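Local coordinates for protein N-terminal cyanobactin protease (Planktothrix agardhii NIES-596, PDB 4H6W) that probably acts as a subtilisin-like serine endopeptidase in cyanobactin maturation, this chain being the N-terminal protease piece of a longer protein, at residues L90-F95 against I111-N116; K141-C146 against A169-V174. All coordinates share one frame; numbering follows the deposited sequence.

Contact 1 (L90-F95 against I111-N116); sequences LIVPVF and IEQAVN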
loop_
_atom_site.group_PDB
_atom_site.type_symbol
_atom_site.label_atom_id
_atom_site.label_comp_id
_atom_site.label_asym_id
_atom_site.label_seq_id
_atom_site.Cartn_x
_atom_site.Cartn_y
_atom_site.Cartn_z
ATOM N N LEU A 90 -4.791 11.091 -4.586
ATOM C CA LEU A 90 -4.141 11.577 -5.811
ATOM C C LEU A 90 -3.800 10.426 -6.753
ATOM O O LEU A 90 -3.094 9.494 -6.381
ATOM C CB LEU A 90 -2.852 12.314 -5.491
ATOM C CG LEU A 90 -2.845 13.515 -4.556
ATOM C CD1 LEU A 90 -1.405 13.975 -4.399
ATOM C CD2 LEU A 90 -3.711 14.645 -5.082
ATOM N N ILE A 91 -4.298 10.488 -7.976
ATOM C CA ILE A 91 -3.943 9.516 -8.984
ATOM C C ILE A 91 -2.770 10.117 -9.754
ATOM O O ILE A 91 -2.846 11.233 -10.261
ATOM C CB ILE A 91 -5.139 9.202 -9.900
ATOM C CG1 ILE A 91 -6.293 8.609 -9.084
ATOM C CG2 ILE A 91 -4.746 8.243 -11.007
ATOM C CD1 ILE A 91 -7.664 9.089 -9.542
ATOM N N VAL A 92 -1.664 9.387 -9.785
ATOM C CA VAL A 92 -0.474 9.818 -10.490
ATOM C C VAL A 92 0.014 8.645 -11.350
ATOM O O VAL A 92 0.819 7.832 -10.895
ATOM C CB VAL A 92 0.604 10.248 -9.490
ATOM C CG1 VAL A 92 1.725 10.982 -10.201
ATOM C CG2 VAL A 92 -0.014 11.114 -8.407
ATOM N N PRO A 93 -0.476 8.547 -12.597
ATOM C CA PRO A 93 -0.223 7.350 -13.404
ATOM C C PRO A 93 1.258 7.178 -13.753
ATOM O O PRO A 93 1.907 8.137 -14.160
ATOM C CB PRO A 93 -1.045 7.596 -14.683
ATOM C CG PRO A 93 -1.925 8.759 -14.367
ATOM C CD PRO A 93 -1.141 9.586 -13.390
ATOM N N VAL A 94 1.782 5.966 -13.584
ATOM C CA VAL A 94 3.173 5.679 -13.907
ATOM C C VAL A 94 3.319 4.690 -15.056
ATOM O O VAL A 94 4.431 4.470 -15.523
ATOM C CB VAL A 94 3.989 5.187 -12.686
ATOM C CG1 VAL A 94 4.112 6.291 -11.656
ATOM C CG2 VAL A 94 3.382 3.927 -12.074
ATOM N N PHE A 95 2.220 4.075 -15.498
ATOM C CA PHE A 95 2.240 3.343 -16.778
ATOM C C PHE A 95 1.028 3.555 -17.661
ATOM O O PHE A 95 -0.063 3.824 -17.168
ATOM C CB PHE A 95 2.538 1.824 -16.667
ATOM C CG PHE A 95 2.376 1.220 -15.295
ATOM C CD1 PHE A 95 1.135 1.113 -14.692
ATOM C CD2 PHE A 95 3.485 0.680 -14.635
ATOM C CE1 PHE A 95 1.010 0.533 -13.428
ATOM C CE2 PHE A 95 3.366 0.091 -13.379
ATOM C CZ PHE A 95 2.121 0.018 -12.774
ATOM N N ILE A 111 6.826 10.081 -7.854
ATOM C CA ILE A 111 7.009 10.242 -6.407
ATOM C C ILE A 111 7.242 11.719 -6.088
ATOM O O ILE A 111 6.570 12.282 -5.225
ATOM C CB ILE A 111 8.156 9.371 -5.846
ATOM C CG1 ILE A 111 7.851 7.897 -6.050
ATOM C CG2 ILE A 111 8.356 9.627 -4.358
ATOM C CD1 ILE A 111 9.062 7.010 -5.937
ATOM N N GLU A 112 8.164 12.345 -6.821
ATOM C CA GLU A 112 8.460 13.762 -6.636
ATOM C C GLU A 112 7.187 14.606 -6.723
ATOM O O GLU A 112 6.969 15.514 -5.918
ATOM C CB GLU A 112 9.508 14.248 -7.636
ATOM C CG GLU A 112 9.915 15.712 -7.438
ATOM C CD GLU A 112 10.924 16.200 -8.472
ATOM O OE1 GLU A 112 10.581 16.231 -9.678
ATOM O OE2 GLU A 112 12.059 16.557 -8.078
ATOM N N GLN A 113 6.343 14.285 -7.690
ATOM C CA GLN A 113 5.111 15.031 -7.883
ATOM C C GLN A 113 4.117 14.774 -6.746
ATOM O O GLN A 113 3.482 15.719 -6.242
ATOM C CB GLN A 113 4.492 14.718 -9.239
ATOM C CG GLN A 113 3.472 15.753 -9.661
ATOM C CD GLN A 113 2.879 15.474 -11.027
ATOM O OE1 GLN A 113 3.002 14.361 -11.555
ATOM N NE2 GLN A 113 2.225 16.492 -11.614
ATOM N N ALA A 114 4.012 13.508 -6.330
ATOM C CA ALA A 114 3.161 13.130 -5.201
ATOM C C ALA A 114 3.558 13.907 -3.952
ATOM O O ALA A 114 2.698 14.427 -3.240
ATOM C CB ALA A 114 3.231 11.634 -4.945
ATOM N N VAL A 115 4.859 14.012 -3.701
ATOM C CA VAL A 115 5.342 14.748 -2.533
ATOM C C VAL A 115 4.991 16.243 -2.595
ATOM O O VAL A 115 4.447 16.794 -1.642
ATOM C CB VAL A 115 6.852 14.544 -2.317
ATOM C CG1 VAL A 115 7.355 15.447 -1.194
ATOM C CG2 VAL A 115 7.134 13.086 -1.985
ATOM N N ASN A 116 5.267 16.883 -3.727
ATOM C CA ASN A 116 5.003 18.317 -3.856
ATOM C C ASN A 116 3.513 18.675 -3.835
ATOM O O ASN A 116 3.154 19.831 -3.644
ATOM C CB ASN A 116 5.710 18.895 -5.090
ATOM C CG ASN A 116 7.225 18.686 -5.056
ATOM O OD1 ASN A 116 7.843 18.554 -3.992
ATOM N ND2 ASN A 116 7.828 18.645 -6.228
#
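Val-92 and Ala-114 are the nearest pair by CA atoms, 7.2 Å apart, where segment 90-95, which continues strand 88-91, passes the last turns of helix 104-116. No hydrogen bond crosses between the two segments; they meet by a few loose contacts, one of them to a backbone oxygen. CG1 of Val-92 lies 3.9 Å from OE1 of Gln-113, an apolar group beside an amide oxygen. The two side chains pass at a slant. Gln-113 reaches that far because CG is anti to the backbone N (chi1 -163°) and the chain beyond it is stretched out, which sets OE1 beside Val-92. Further back along the strand, Leu-90 brings CD1 to within 4.3 Å of the backbone O of Ala-114. The small methyl of Ala-114 itself comes no nearer than 4.8 Å to segment 90-95. Ala-114 packs on Ala-26, and Val-92 on Leu-28, both of strand 24-28, which also hydrogen-bonds to the backbone of Leu-90 and Val-92. Helix 104-116 thus lies over the parallel subtilase sheet, reaching Ile-122 of strand 121-124 as well, and helix 137-148 packs against its Ile-111 and Val-115.

Contact 2 (K141-C146 against A169-V174); sequences KAIQLC and ASLPTV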
loop_
_atom_site.group_PDB
_atom_site.type_symbol
_atom_site.label_atom_id
_atom_site.label_comp_id
_atom_site.label_asym_id
_atom_site.label_seq_id
_atom_site.Cartn_x
_atom_site.Cartn_y
_atom_site.Cartn_z
ATOM N N LYS A 141 17.033 9.215 -4.757
ATOM C CA LYS A 141 16.748 10.602 -4.390
ATOM C C LYS A 141 15.270 10.872 -4.123
ATOM O O LYS A 141 14.930 11.692 -3.272
ATOM C CB LYS A 141 17.237 11.561 -5.486
ATOM C CG LYS A 141 18.749 11.618 -5.657
ATOM C CD LYS A 141 19.193 12.968 -6.190
ATOM C CE LYS A 141 20.623 12.919 -6.712
ATOM N NZ LYS A 141 21.652 13.075 -5.645
ATOM N N ALA A 142 14.395 10.213 -4.875
ATOM C CA ALA A 142 12.947 10.307 -4.643
ATOM C C ALA A 142 12.578 9.786 -3.244
ATOM O O ALA A 142 11.802 10.413 -2.524
ATOM C CB ALA A 142 12.182 9.549 -5.725
ATOM N N ILE A 143 13.165 8.649 -2.865
ATOM C CA ILE A 143 12.985 8.072 -1.540
ATOM C C ILE A 143 13.607 8.988 -0.472
ATOM O O ILE A 143 13.065 9.140 0.633
ATOM C CB ILE A 143 13.604 6.656 -1.466
ATOM C CG1 ILE A 143 13.090 5.751 -2.607
ATOM C CG2 ILE A 143 13.393 6.033 -0.088
ATOM C CD1 ILE A 143 11.574 5.610 -2.687
ATOM N N GLN A 144 14.740 9.603 -0.804
ATOM C CA GLN A 144 15.351 10.604 0.065
ATOM C C GLN A 144 14.444 11.808 0.281
ATOM O O GLN A 144 14.344 12.316 1.397
ATOM C CB GLN A 144 16.690 11.066 -0.498
ATOM C CG GLN A 144 17.793 10.035 -0.329
ATOM C CD GLN A 144 19.103 10.453 -0.981
ATOM O OE1 GLN A 144 19.325 11.631 -1.288
ATOM N NE2 GLN A 144 19.982 9.483 -1.187
ATOM N N LEU A 145 13.789 12.255 -0.788
ATOM C CA LEU A 145 12.830 13.348 -0.709
ATOM C C LEU A 145 11.707 13.012 0.280
ATOM O O LEU A 145 11.327 13.855 1.102
ATOM C CB LEU A 145 12.254 13.671 -2.092
ATOM C CG LEU A 145 11.312 14.880 -2.180
ATOM C CD1 LEU A 145 12.097 16.179 -2.091
ATOM C CD2 LEU A 145 10.482 14.849 -3.447
ATOM N N CYS A 146 11.208 11.778 0.214
ATOM C CA CYS A 146 10.160 11.306 1.131
ATOM C C CYS A 146 10.618 11.310 2.579
ATOM O O CYS A 146 9.863 11.712 3.468
ATOM C CB CYS A 146 9.720 9.885 0.765
ATOM S SG CYS A 146 8.872 9.750 -0.813
ATOM N N ALA A 169 10.488 -1.316 -3.396
ATOM C CA ALA A 169 10.169 -2.000 -2.135
ATOM C C ALA A 169 11.408 -2.358 -1.303
ATOM O O ALA A 169 11.322 -2.428 -0.086
ATOM C CB ALA A 169 9.294 -3.228 -2.371
ATOM N N SER A 170 12.551 -2.570 -1.955
ATOM C CA SER A 170 13.759 -3.050 -1.261
ATOM C C SER A 170 14.655 -1.928 -0.751
ATOM O O SER A 170 15.646 -2.178 -0.060
ATOM C CB SER A 170 14.573 -3.996 -2.152
ATOM O OG SER A 170 15.035 -3.339 -3.323
ATOM N N LEU A 171 14.290 -0.695 -1.084
ATOM C CA LEU A 171 15.054 0.490 -0.723
ATOM C C LEU A 171 14.824 0.921 0.730
ATOM O O LEU A 171 13.703 0.844 1.240
ATOM C CB LEU A 171 14.686 1.631 -1.673
ATOM C CG LEU A 171 15.016 1.383 -3.150
ATOM C CD1 LEU A 171 14.776 2.633 -3.959
ATOM C CD2 LEU A 171 16.463 0.954 -3.293
ATOM N N PRO A 172 15.889 1.396 1.399
ATOM C CA PRO A 172 15.793 1.836 2.796
ATOM C C PRO A 172 14.708 2.890 3.025
ATOM O O PRO A 172 14.502 3.782 2.185
ATOM C CB PRO A 172 17.181 2.431 3.074
ATOM C CG PRO A 172 18.090 1.764 2.084
ATOM C CD PRO A 172 17.255 1.564 0.855
ATOM N N THR A 173 14.026 2.759 4.164
ATOM C CA THR A 173 12.929 3.637 4.614
ATOM C C THR A 173 11.572 3.359 3.926
ATOM O O THR A 173 10.540 3.941 4.289
ATOM C CB THR A 173 13.294 5.151 4.589
ATOM O OG1 THR A 173 13.234 5.644 3.242
ATOM C CG2 THR A 173 14.690 5.407 5.202
ATOM N N VAL A 174 11.575 2.456 2.950
ATOM C CA VAL A 174 10.334 2.036 2.315
ATOM C C VAL A 174 9.659 0.957 3.148
ATOM O O VAL A 174 10.338 0.135 3.800
ATOM C CB VAL A 174 10.596 1.527 0.887
ATOM C CG1 VAL A 174 9.329 0.937 0.275
ATOM C CG2 VAL A 174 11.138 2.674 0.038
HETATM O O HOH W 1 11.550 7.451 2.508
#
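Ile-143 reaches out from helix 137-148 and touches four residues of the loop before strand 175-180. CG1, anti to the carbonyl carbon (chi1 -52°), sits 3.8 Å from CD1 of Leu-171, the two side chains crossing at about a right angle. CG2 of Val-174 meets both CD1 and CG2 of Ile-143, at 4.0 Å from each, again crosswise. CG2 of Ile-143 has more polar company too: it lies 3.4 Å from the carbonyl O of Pro-172 and equally near OG1 of Thr-173. The loop ends in a type II beta turn, Leu-171 to Val-174, closed by the bond from Val-174 N to Leu-171 O, and it holds Thr-173 at positive phi (78°). The threonine hydroxyl donates to Pro-172 O at a modelled 2.5 Å, too short to be taken literally. A water completes the junction, donating to OG1 of Thr-173 and also to the backbone O of Ile-143, the latter at 2.9 Å. An alanine in place of Ile-143 would probably leave Leu-171 CD1 and Val-174 CG2 without their mate on the helix and open a gap beside the turn. Leu-153 of strand 152-156 touches both Ile-143 and Val-174. Apolar contact therefore does most of the joining, while the water provides the polar link between the helix backbone and the more exposed threonine.

In the fold
Contacts 1 and 2 are different joints of one subtilase fold, their centres about 14 Å apart. Both are mostly buried, but contact 2 runs out to the surface at its turn, whereas contact 1 has just a partly exposed glutamine at its margin. Each sets a helix against a non-helical segment: helix 104-116 against segment 90-95, helix 137-148 on the loop 169-174. The helices also pack on each other, with Ile-111 CG2 3.6 Å from SG of Cys-146, and Val-115 beside Leu-145. Contact 1 has few contacts and no hydrogen bond across it, and its Val-92 side chain lies about 8 Å from that of the predicted catalytic Asp-29; contact 2, away from the annotated sites, adds a water bridge.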